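Side-chain contacts in glycoside hydrolase family 81 (Clostridium thermocellum, PDB 6FOP), which probably hydrolyses beta-1,3-glucans such as laminarin as part of the bacterium's cellulosome, the deposited form being an engineered mutant: residues N38-S43 with N469-E474; S42-N47 with L51-H56; R322-L327 with L353-Q358. One frame throughout, in Å; residues are numbered along the deposited sequence.

Interaction 1. Residues N38-S43 with N469-E474; sequences NSWESS and NFDPYE. With CA (calcium ion), chain B.
Asn38 runs side by side with Asn469, their amide planes 49° apart. Asn38 ND2 and Asn469 ND2 come within 3.2 Å, but both are donors, so this is no hydrogen bond; each has its own acceptor, Leu413 O for Asn38 and Trp478 O for Asn469. Water 2 joins the two amides, accepting from Asn469 ND2 and donating weakly to Asn38 OD1. Calcium-bound water 1 donates to Asn38 O over 2.7 Å and, weakly, to Asn469 O, bridging the segments.

Ser39 OG receives a hydrogen bond from a second calcium-bound water, water 3, and donates to Glu41 OE1 (2.7 Å). Asn38 and Ser39 therefore form part of the second shell of a seven-coordinate calcium site: Phe470 O binds the ion at 2.3 Å, with Leu467 O, Arg468 O and four waters completing it.

Trp40 CD1 lies 3.3 Å from Asp471 OD2, an oblique approach with ring and carboxylate planes 27° apart. Asp471 chi1 of 180° holds CG anti to the main-chain N and sets the carboxylate beside Trp40. OD2 is bonded to Trp478 NE1, whereas Trp40 NE1 reaches OD1 through water 4. OD1 also accepts from Tyr473 N, forming an Asx turn, and from Glu474 N, three residues on, extending it to an Asx motif. Glu41 OE1 sits 3.5 Å above the Trp40 ring plane, offset toward the rim. Ser42 OG accepts from Ser39 N at 2.8 Å.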
loop_
_atom_site.group_PDB
_atom_site.type_symbol
_atom_site.label_atom_id
_atom_site.label_comp_id
_atom_site.label_asym_id
_atom_site.label_seq_id
_atom_site.Cartn_x
_atom_site.Cartn_y
_atom_site.Cartn_z
ATOM N N ASN A 38 -4.048 6.135 7.837
ATOM C CA ASN A 38 -3.738 4.879 7.172
ATOM C C ASN A 38 -2.266 4.730 6.875
ATOM O O ASN A 38 -1.867 4.313 5.797
ATOM C CB ASN A 38 -4.565 4.644 5.888
ATOM C CG ASN A 38 -6.042 4.599 6.168
ATOM O OD1 ASN A 38 -6.728 5.621 6.152
ATOM N ND2 ASN A 38 -6.563 3.384 6.387
ATOM N N SER A 39 -1.437 5.078 7.868
ATOM C CA SER A 39 -0.012 4.988 7.670
ATOM C C SER A 39 0.709 4.507 8.946
ATOM O O SER A 39 0.094 4.167 9.959
ATOM C CB SER A 39 0.484 6.347 7.187
ATOM O OG SER A 39 1.842 6.299 6.731
ATOM N N TRP A 40 2.017 4.455 8.859
ATOM C CA TRP A 40 2.835 3.960 9.959
ATOM C C TRP A 40 2.942 4.959 11.120
ATOM O O TRP A 40 3.164 4.576 12.257
ATOM C CB TRP A 40 4.224 3.579 9.438
ATOM C CG TRP A 40 4.936 4.696 8.734
ATOM C CD1 TRP A 40 4.837 5.030 7.408
ATOM C CD2 TRP A 40 5.844 5.654 9.307
ATOM N NE1 TRP A 40 5.584 6.130 7.118
ATOM C CE2 TRP A 40 6.255 6.509 8.260
ATOM C CE3 TRP A 40 6.400 5.828 10.589
ATOM C CZ2 TRP A 40 7.141 7.568 8.464
ATOM C CZ3 TRP A 40 7.282 6.870 10.783
ATOM C CH2 TRP A 40 7.660 7.730 9.724
ATOM N N GLU A 41 2.778 6.246 10.840
ATOM C CA GLU A 41 2.866 7.285 11.863
ATOM C C GLU A 41 1.504 7.615 12.497
ATOM O O GLU A 41 1.408 8.426 13.408
ATOM C CB GLU A 41 3.500 8.558 11.292
ATOM C CG GLU A 41 2.574 9.422 10.434
ATOM C CD GLU A 41 2.208 8.891 9.069
ATOM O OE1 GLU A 41 2.916 8.017 8.555
ATOM O OE2 GLU A 41 1.244 9.471 8.477
ATOM N N SER A 42 0.428 6.997 11.995
ATOM C CA SER A 42 -0.925 7.485 12.264
ATOM C C SER A 42 -1.343 7.503 13.705
ATOM O O SER A 42 -2.161 8.333 14.077
ATOM C CB SER A 42 -1.922 6.702 11.430
ATOM O OG SER A 42 -1.653 6.872 10.059
ATOM N N SER A 43 -0.822 6.586 14.527
ATOM C CA SER A 43 -1.295 6.516 15.927
ATOM C C SER A 43 -0.960 7.768 16.758
ATOM O O SER A 43 -1.631 8.046 17.750
ATOM C CB SER A 43 -0.768 5.279 16.644
ATOM O OG SER A 43 0.617 5.396 16.974
ATOM N N ASN A 469 -4.165 5.675 1.434
ATOM C CA ASN A 469 -3.869 4.295 1.818
ATOM C C ASN A 469 -2.476 3.795 1.434
ATOM O O ASN A 469 -1.915 2.936 2.135
ATOM C CB ASN A 469 -4.946 3.355 1.332
ATOM C CG ASN A 469 -6.255 3.622 2.031
ATOM O OD1 ASN A 469 -7.054 4.433 1.535
ATOM N ND2 ASN A 469 -6.477 3.010 3.173
ATOM N N PHE A 470 -1.886 4.356 0.380
ATOM C CA PHE A 470 -0.607 3.874 -0.108
ATOM C C PHE A 470 0.527 4.453 0.722
ATOM O O PHE A 470 0.519 5.668 0.978
ATOM C CB PHE A 470 -0.411 4.231 -1.564
ATOM C CG PHE A 470 0.753 3.528 -2.201
ATOM C CD1 PHE A 470 0.692 2.143 -2.435
ATOM C CD2 PHE A 470 1.865 4.211 -2.621
ATOM C CE1 PHE A 470 1.749 1.480 -3.037
ATOM C CE2 PHE A 470 2.912 3.545 -3.237
ATOM C CZ PHE A 470 2.849 2.174 -3.442
ATOM N N ASP A 471 1.520 3.635 1.075
ATOM C CA ASP A 471 2.761 4.075 1.769
ATOM C C ASP A 471 3.855 4.073 0.685
ATOM O O ASP A 471 4.282 3.012 0.219
ATOM C CB ASP A 471 3.087 3.087 2.867
ATOM C CG ASP A 471 4.352 3.427 3.655
ATOM O OD1 ASP A 471 5.294 3.979 3.041
ATOM O OD2 ASP A 471 4.397 3.020 4.848
ATOM N N PRO A 472 4.300 5.257 0.265
ATOM C CA PRO A 472 5.266 5.305 -0.841
ATOM C C PRO A 472 6.590 4.594 -0.594
ATOM O O PRO A 472 7.270 4.189 -1.550
ATOM C CB PRO A 472 5.479 6.802 -1.077
ATOM C CG PRO A 472 4.340 7.470 -0.423
ATOM C CD PRO A 472 3.890 6.610 0.695
ATOM N N TYR A 473 6.989 4.497 0.670
ATOM C CA TYR A 473 8.300 3.951 0.988
ATOM C C TYR A 473 8.259 2.442 1.228
ATOM O O TYR A 473 9.130 1.713 0.750
ATOM C CB TYR A 473 9.033 4.726 2.107
ATOM C CG TYR A 473 10.535 4.741 1.956
ATOM C CD1 TYR A 473 11.322 3.751 2.547
ATOM C CD2 TYR A 473 11.160 5.770 1.283
ATOM C CE1 TYR A 473 12.687 3.771 2.416
ATOM C CE2 TYR A 473 12.544 5.790 1.156
ATOM C CZ TYR A 473 13.313 4.808 1.765
ATOM O OH TYR A 473 14.697 4.826 1.641
ATOM N N GLU A 474 7.258 1.973 1.961
ATOM C CA GLU A 474 7.078 0.521 2.054
ATOM C C GLU A 474 6.607 -0.068 0.723
ATOM O O GLU A 474 6.716 -1.276 0.538
ATOM C CB GLU A 474 6.115 0.115 3.172
ATOM C CG GLU A 474 6.677 0.355 4.561
ATOM C CD GLU A 474 6.299 -0.655 5.612
ATOM O OE1 GLU A 474 5.804 -1.792 5.310
ATOM O OE2 GLU A 474 6.568 -0.336 6.802
HETATM CA CA CA B . -0.327 7.026 2.668
HETATM O O HOH W 1 -0.312 4.838 3.716
HETATM O O HOH W 2 -8.994 4.243 4.585
HETATM O O HOH W 3 1.813 6.876 3.819
HETATM O O HOH W 4 6.054 6.378 4.309
HETATM O O HOH W 5 -1.068 8.229 4.583
HETATM O O HOH W 6 0.666 9.110 2.051
#

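Interaction 2. Residues S42-N47 with L51-H56; sequences SSILWN and LPIYAH. With MG (magnesium ion), chain Y.
Ile53, in the conformer given, brings its CD1 methyl against Ser43 and Ile44 together, 3.5 Å from Ser43 OG and 3.9 Å from Ile44 CG1. The contact closes a short helix-loop-strand connection: the weakly bonded helical turn 43-46 is packed against strand 53-54, which is an outermost strand of a seven-stranded antiparallel sheet. The two isoleucine side chains cross at about a right angle, and the second torsion of Ile53 (chi2 -66°) bends CD1 out of an extended course. A second conformer of Ile53 was also modelled, so this fit describes one of two.

Ser43 supplies the polar link. Its OG stands between the backbone N and the carbonyl carbon (chi1 74°) and accepts from Leu51 N at 2.8 Å, with an N-H...O angle of 150°. One side-chain oxygen thus ties Ser43 directly to the backbone of Leu51. Leu51 CB packs alongside the same oxygen, 3.7 Å from Ser43 OG. Further out, Leu51 crosses Asn47, which also has two conformers, at about a right angle.

Backbone carbonyls of Ile44 and Asn47 face a magnesium ion. Tyr49 O in the intervening loop and Ala102 O also bind it, so the metal pins the loop to a distant part of the chain. Ile44 O and Asn47 O each lie 2.3 Å from the magnesium, while Ile44 CG2 comes to 4.1 Å of the ion.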
loop_
_atom_site.group_PDB
_atom_site.type_symbol
_atom_site.label_atom_id
_atom_site.label_comp_id
_atom_site.label_asym_id
_atom_site.label_seq_id
_atom_site.Cartn_x
_atom_site.Cartn_y
_atom_site.Cartn_z
ATOM N N SER A 42 0.428 6.997 11.995
ATOM C CA SER A 42 -0.925 7.485 12.264
ATOM C C SER A 42 -1.343 7.503 13.705
ATOM O O SER A 42 -2.161 8.333 14.077
ATOM C CB SER A 42 -1.922 6.702 11.430
ATOM O OG SER A 42 -1.653 6.872 10.059
ATOM N N SER A 43 -0.822 6.586 14.527
ATOM C CA SER A 43 -1.295 6.516 15.927
ATOM C C SER A 43 -0.960 7.768 16.758
ATOM O O SER A 43 -1.631 8.046 17.750
ATOM C CB SER A 43 -0.768 5.279 16.644
ATOM O OG SER A 43 0.617 5.396 16.974
ATOM N N ILE A 44 0.023 8.535 16.311
ATOM C CA ILE A 44 0.306 9.838 16.918
ATOM C C ILE A 44 -0.915 10.749 16.923
ATOM O O ILE A 44 -1.153 11.433 17.917
ATOM C CB ILE A 44 1.470 10.548 16.228
ATOM C CG1 ILE A 44 2.757 9.722 16.297
ATOM C CG2 ILE A 44 1.718 11.919 16.846
ATOM C CD1 ILE A 44 3.831 10.187 15.336
ATOM N N LEU A 45 -1.692 10.705 15.834
ATOM C CA LEU A 45 -2.864 11.561 15.659
ATOM C C LEU A 45 -4.057 11.119 16.486
ATOM O O LEU A 45 -4.858 11.957 16.924
ATOM C CB LEU A 45 -3.273 11.606 14.178
ATOM C CG LEU A 45 -2.291 12.327 13.257
ATOM C CD1 LEU A 45 -2.442 11.827 11.828
ATOM C CD2 LEU A 45 -2.448 13.835 13.346
ATOM N N TRP A 46 -4.219 9.793 16.647
ATOM C CA TRP A 46 -5.433 9.245 17.255
ATOM C C TRP A 46 -5.327 9.042 18.772
ATOM O O TRP A 46 -6.333 9.077 19.486
ATOM C CB TRP A 46 -5.768 7.900 16.587
ATOM C CG TRP A 46 -6.183 7.955 15.131
ATOM C CD1 TRP A 46 -5.363 8.083 14.051
ATOM C CD2 TRP A 46 -7.502 7.794 14.619
ATOM N NE1 TRP A 46 -6.097 8.027 12.877
ATOM C CE2 TRP A 46 -7.420 7.856 13.210
ATOM C CE3 TRP A 46 -8.742 7.597 15.214
ATOM C CZ2 TRP A 46 -8.541 7.692 12.389
ATOM C CZ3 TRP A 46 -9.850 7.460 14.402
ATOM C CH2 TRP A 46 -9.738 7.507 13.004
ATOM N N ASN A 47 -4.112 8.770 19.245
ATOM C CA ASN A 47 -3.845 8.466 20.638
ATOM C C ASN A 47 -3.226 9.698 21.319
ATOM O O ASN A 47 -2.553 10.487 20.670
ATOM C CB ASN A 47 -2.916 7.239 20.647
ATOM C CG ASN A 47 -2.778 6.600 22.005
ATOM O OD1 ASN A 47 -3.590 5.770 22.451
ATOM N ND2 ASN A 47 -1.699 6.950 22.651
ATOM N N LEU A 51 0.955 4.661 19.700
ATOM C CA LEU A 51 1.309 3.242 19.764
ATOM C C LEU A 51 2.687 3.113 19.115
ATOM O O LEU A 51 3.262 4.118 18.658
ATOM C CB LEU A 51 0.254 2.363 19.047
ATOM C CG LEU A 51 -0.956 1.977 19.896
ATOM C CD1 LEU A 51 -0.593 1.010 21.012
ATOM C CD2 LEU A 51 -1.728 3.162 20.439
ATOM N N PRO A 52 3.266 1.912 19.107
ATOM C CA PRO A 52 4.586 1.819 18.469
ATOM C C PRO A 52 4.584 2.236 17.009
ATOM O O PRO A 52 3.652 1.904 16.253
ATOM C CB PRO A 52 4.961 0.341 18.665
ATOM C CG PRO A 52 4.225 -0.050 19.904
ATOM C CD PRO A 52 2.894 0.631 19.740
ATOM N N ILE A 53 5.671 2.906 16.615
ATOM C CA ILE A 53 5.823 3.562 15.327
ATOM C C ILE A 53 6.903 2.802 14.564
ATOM O O ILE A 53 8.071 2.844 14.928
ATOM C CB ILE A 53 6.262 5.034 15.503
ATOM C CG1 ILE A 53 5.342 5.788 16.475
ATOM C CG2 ILE A 53 6.375 5.729 14.147
ATOM C CD1 ILE A 53 3.927 5.964 15.994
ATOM N N TYR A 54 6.495 2.076 13.499
ATOM C CA TYR A 54 7.402 1.199 12.797
ATOM C C TYR A 54 7.958 1.889 11.575
ATOM O O TYR A 54 7.415 1.796 10.484
ATOM C CB TYR A 54 6.730 -0.157 12.466
ATOM C CG TYR A 54 6.457 -0.994 13.713
ATOM C CD1 TYR A 54 5.267 -0.859 14.412
ATOM C CD2 TYR A 54 7.421 -1.855 14.235
ATOM C CE1 TYR A 54 5.024 -1.581 15.583
ATOM C CE2 TYR A 54 7.179 -2.560 15.395
ATOM C CZ TYR A 54 5.975 -2.435 16.056
ATOM O OH TYR A 54 5.799 -3.164 17.207
ATOM N N ALA A 55 9.032 2.651 11.784
ATOM C CA ALA A 55 9.691 3.391 10.735
ATOM C C ALA A 55 10.612 2.543 9.885
ATOM O O ALA A 55 10.449 2.510 8.651
ATOM C CB ALA A 55 10.441 4.588 11.329
ATOM N N HIS A 56 11.508 1.820 10.551
ATOM C CA HIS A 56 12.484 0.879 9.966
ATOM C C HIS A 56 13.704 1.604 9.376
ATOM O O HIS A 56 13.554 2.420 8.470
ATOM C CB HIS A 56 11.898 -0.044 8.882
ATOM C CG HIS A 56 10.684 -0.836 9.277
ATOM N ND1 HIS A 56 9.633 -1.009 8.406
ATOM C CD2 HIS A 56 10.351 -1.520 10.402
ATOM C CE1 HIS A 56 8.696 -1.750 8.975
ATOM N NE2 HIS A 56 9.117 -2.101 10.174
HETATM MG MG MG Y . -0.651 11.629 20.159
#

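Interaction 3. Residues R322-L327 with L353-Q358; sequences RYINEL and LPIAEQ
Apolar contact across the two helices rests on Ile324, whose two branches meet different residues. Its CD1 touches Ile355 CG2 at 3.9 Å, the side chains lying at a slant to one another. Its other branch, CG2, meets Ala356 CB, also at 3.9 Å. With chi2 at -69°, CD1 is folded rather than extended and also comes to 4.0 Å of Ala356 N, so it packs on backbone as well as on a side chain. The small methyl of Ala356 goes with a close helix approach: the CA atoms of Ile324 and Ala356 are 6.3 Å apart.

No hydrogen bond joins the two segments; one salt bridge lies within 322-327. Arg322 NH1 donates to Glu326 OE2 over 3.1 Å, between residues four apart on the helix, with the oxygen 9° out of the guanidinium plane. Arg322 NH2 has a second carboxylate partner in Glu636.

Helix 646-659 flanks the same core, Ala647 touching Ile324 and His651 touching Ile355. The two segments run in broadly opposite directions in the C-terminal domain of the family, and this helix-on-helix packing fits the (alpha/alpha)6 barrel known for glycoside hydrolase family 81.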
loop_
_atom_site.group_PDB
_atom_site.type_symbol
_atom_site.label_atom_id
_atom_site.label_comp_id
_atom_site.label_asym_id
_atom_site.label_seq_id
_atom_site.Cartn_x
_atom_site.Cartn_y
_atom_site.Cartn_z
ATOM N N ARG A 322 -25.281 -19.703 -20.303
ATOM C CA ARG A 322 -26.200 -20.014 -19.221
ATOM C C ARG A 322 -25.713 -19.467 -17.873
ATOM O O ARG A 322 -26.520 -18.936 -17.083
ATOM C CB ARG A 322 -26.435 -21.532 -19.118
ATOM C CG ARG A 322 -27.266 -21.934 -17.901
ATOM C CD ARG A 322 -27.721 -23.375 -17.985
ATOM N NE ARG A 322 -26.636 -24.312 -18.241
ATOM C CZ ARG A 322 -25.793 -24.780 -17.322
ATOM N NH1 ARG A 322 -25.903 -24.405 -16.047
ATOM N NH2 ARG A 322 -24.833 -25.625 -17.693
ATOM N N TYR A 323 -24.416 -19.575 -17.612
ATOM C CA TYR A 323 -23.881 -18.981 -16.392
ATOM C C TYR A 323 -24.126 -17.471 -16.329
ATOM O O TYR A 323 -24.450 -16.941 -15.270
ATOM C CB TYR A 323 -22.372 -19.284 -16.215
ATOM C CG TYR A 323 -21.980 -20.737 -16.305
ATOM C CD1 TYR A 323 -22.864 -21.759 -16.020
ATOM C CD2 TYR A 323 -20.700 -21.097 -16.716
ATOM C CE1 TYR A 323 -22.480 -23.092 -16.141
ATOM C CE2 TYR A 323 -20.309 -22.404 -16.847
ATOM C CZ TYR A 323 -21.218 -23.417 -16.607
ATOM O OH TYR A 323 -20.808 -24.724 -16.737
ATOM N N ILE A 324 -23.995 -16.808 -17.470
ATOM C CA ILE A 324 -24.300 -15.376 -17.571
ATOM C C ILE A 324 -25.778 -15.117 -17.258
ATOM O O ILE A 324 -26.093 -14.213 -16.503
ATOM C CB ILE A 324 -23.855 -14.815 -18.923
ATOM C CG1 ILE A 324 -22.326 -14.685 -18.956
ATOM C CG2 ILE A 324 -24.538 -13.492 -19.248
ATOM C CD1 ILE A 324 -21.746 -13.600 -18.044
ATOM N N ASN A 325 -26.672 -15.936 -17.816
ATOM C CA ASN A 325 -28.101 -15.795 -17.499
ATOM C C ASN A 325 -28.407 -16.049 -16.033
ATOM O O ASN A 325 -29.261 -15.370 -15.450
ATOM C CB ASN A 325 -28.951 -16.695 -18.393
ATOM C CG ASN A 325 -29.071 -16.159 -19.806
ATOM O OD1 ASN A 325 -29.021 -14.952 -20.041
ATOM N ND2 ASN A 325 -29.249 -17.049 -20.748
ATOM N N GLU A 326 -27.726 -17.021 -15.436
ATOM C CA GLU A 326 -27.927 -17.309 -14.023
ATOM C C GLU A 326 -27.516 -16.082 -13.189
ATOM O O GLU A 326 -28.233 -15.698 -12.262
ATOM C CB GLU A 326 -27.151 -18.584 -13.620
ATOM C CG GLU A 326 -27.768 -19.854 -14.218
ATOM C CD GLU A 326 -26.929 -21.119 -14.131
ATOM O OE1 GLU A 326 -25.786 -21.078 -13.642
ATOM O OE2 GLU A 326 -27.438 -22.204 -14.575
ATOM N N LEU A 327 -26.387 -15.473 -13.523
ATOM C CA LEU A 327 -25.963 -14.278 -12.821
ATOM C C LEU A 327 -26.909 -13.112 -13.065
ATOM O O LEU A 327 -27.173 -12.324 -12.150
ATOM C CB LEU A 327 -24.527 -13.919 -13.216
ATOM C CG LEU A 327 -23.964 -12.670 -12.544
ATOM C CD1 LEU A 327 -23.877 -12.800 -11.031
ATOM C CD2 LEU A 327 -22.626 -12.357 -13.150
ATOM N N LEU A 353 -19.734 -8.395 -17.093
ATOM C CA LEU A 353 -20.260 -7.563 -18.174
ATOM C C LEU A 353 -19.616 -7.848 -19.540
ATOM O O LEU A 353 -20.337 -8.103 -20.522
ATOM C CB LEU A 353 -20.140 -6.089 -17.778
ATOM C CG LEU A 353 -20.501 -5.058 -18.834
ATOM C CD1 LEU A 353 -21.927 -5.245 -19.370
ATOM C CD2 LEU A 353 -20.300 -3.653 -18.294
ATOM N N PRO A 354 -18.282 -7.828 -19.634
ATOM C CA PRO A 354 -17.678 -8.065 -20.950
ATOM C C PRO A 354 -17.946 -9.471 -21.495
ATOM O O PRO A 354 -17.939 -9.664 -22.729
ATOM C CB PRO A 354 -16.184 -7.848 -20.708
ATOM C CG PRO A 354 -16.016 -7.980 -19.250
ATOM C CD PRO A 354 -17.273 -7.482 -18.628
ATOM N N ILE A 355 -18.133 -10.443 -20.598
ATOM C CA ILE A 355 -18.406 -11.812 -21.027
ATOM C C ILE A 355 -19.791 -11.847 -21.691
ATOM O O ILE A 355 -19.969 -12.456 -22.763
ATOM C CB ILE A 355 -18.282 -12.792 -19.852
ATOM C CG1 ILE A 355 -16.866 -12.715 -19.255
ATOM C CG2 ILE A 355 -18.625 -14.214 -20.286
ATOM C CD1 ILE A 355 -16.678 -13.444 -17.943
ATOM N N ALA A 356 -20.783 -11.221 -21.050
ATOM C CA ALA A 356 -22.095 -11.077 -21.683
ATOM C C ALA A 356 -22.017 -10.443 -23.076
ATOM O O ALA A 356 -22.670 -10.909 -24.036
ATOM C CB ALA A 356 -23.054 -10.291 -20.813
ATOM N N GLU A 357 -21.209 -9.401 -23.206
ATOM C CA GLU A 357 -21.050 -8.712 -24.481
ATOM C C GLU A 357 -20.406 -9.623 -25.524
ATOM O O GLU A 357 -20.877 -9.708 -26.679
ATOM C CB GLU A 357 -20.202 -7.451 -24.315
ATOM C CG GLU A 357 -20.902 -6.377 -23.503
ATOM C CD GLU A 357 -20.025 -5.247 -23.072
ATOM O OE1 GLU A 357 -18.803 -5.460 -22.984
ATOM O OE2 GLU A 357 -20.592 -4.167 -22.774
ATOM N N GLN A 358 -19.381 -10.363 -25.126
ATOM C CA GLN A 358 -18.693 -11.308 -26.048
ATOM C C GLN A 358 -19.646 -12.375 -26.583
ATOM O O GLN A 358 -19.514 -12.808 -27.733
ATOM C CB GLN A 358 -17.519 -11.990 -25.350
ATOM C CG GLN A 358 -16.361 -11.041 -25.080
ATOM C CD GLN A 358 -15.312 -11.619 -24.154
ATOM O OE1 GLN A 358 -15.406 -12.742 -23.669
ATOM N NE2 GLN A 358 -14.304 -10.823 -23.883
#

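How the interactions relate
Interactions 1 and 2 are neighbours, with centres 10 Å apart, and their first segments overlap at Ser42 and Ser43. They meet directly where the Trp40 ring packs on Ile53 and Ala55 and where Glu474 touches His56. Interaction 2 is local, with three residues between its segments, whereas interaction 1 joins the N-terminal part of the chain to residues 469-474 of the C-terminal family domain. Those Trp40 and Glu474 contacts link the edge strand 53-54 and the residues after it to interaction 1, and so to that domain. Interaction 3 follows interaction 2 in sequence and falls between the two segments of interaction 1. Its helices 317-329 and 339-359 lie remote from both, about 39 and 47 Å away between centres.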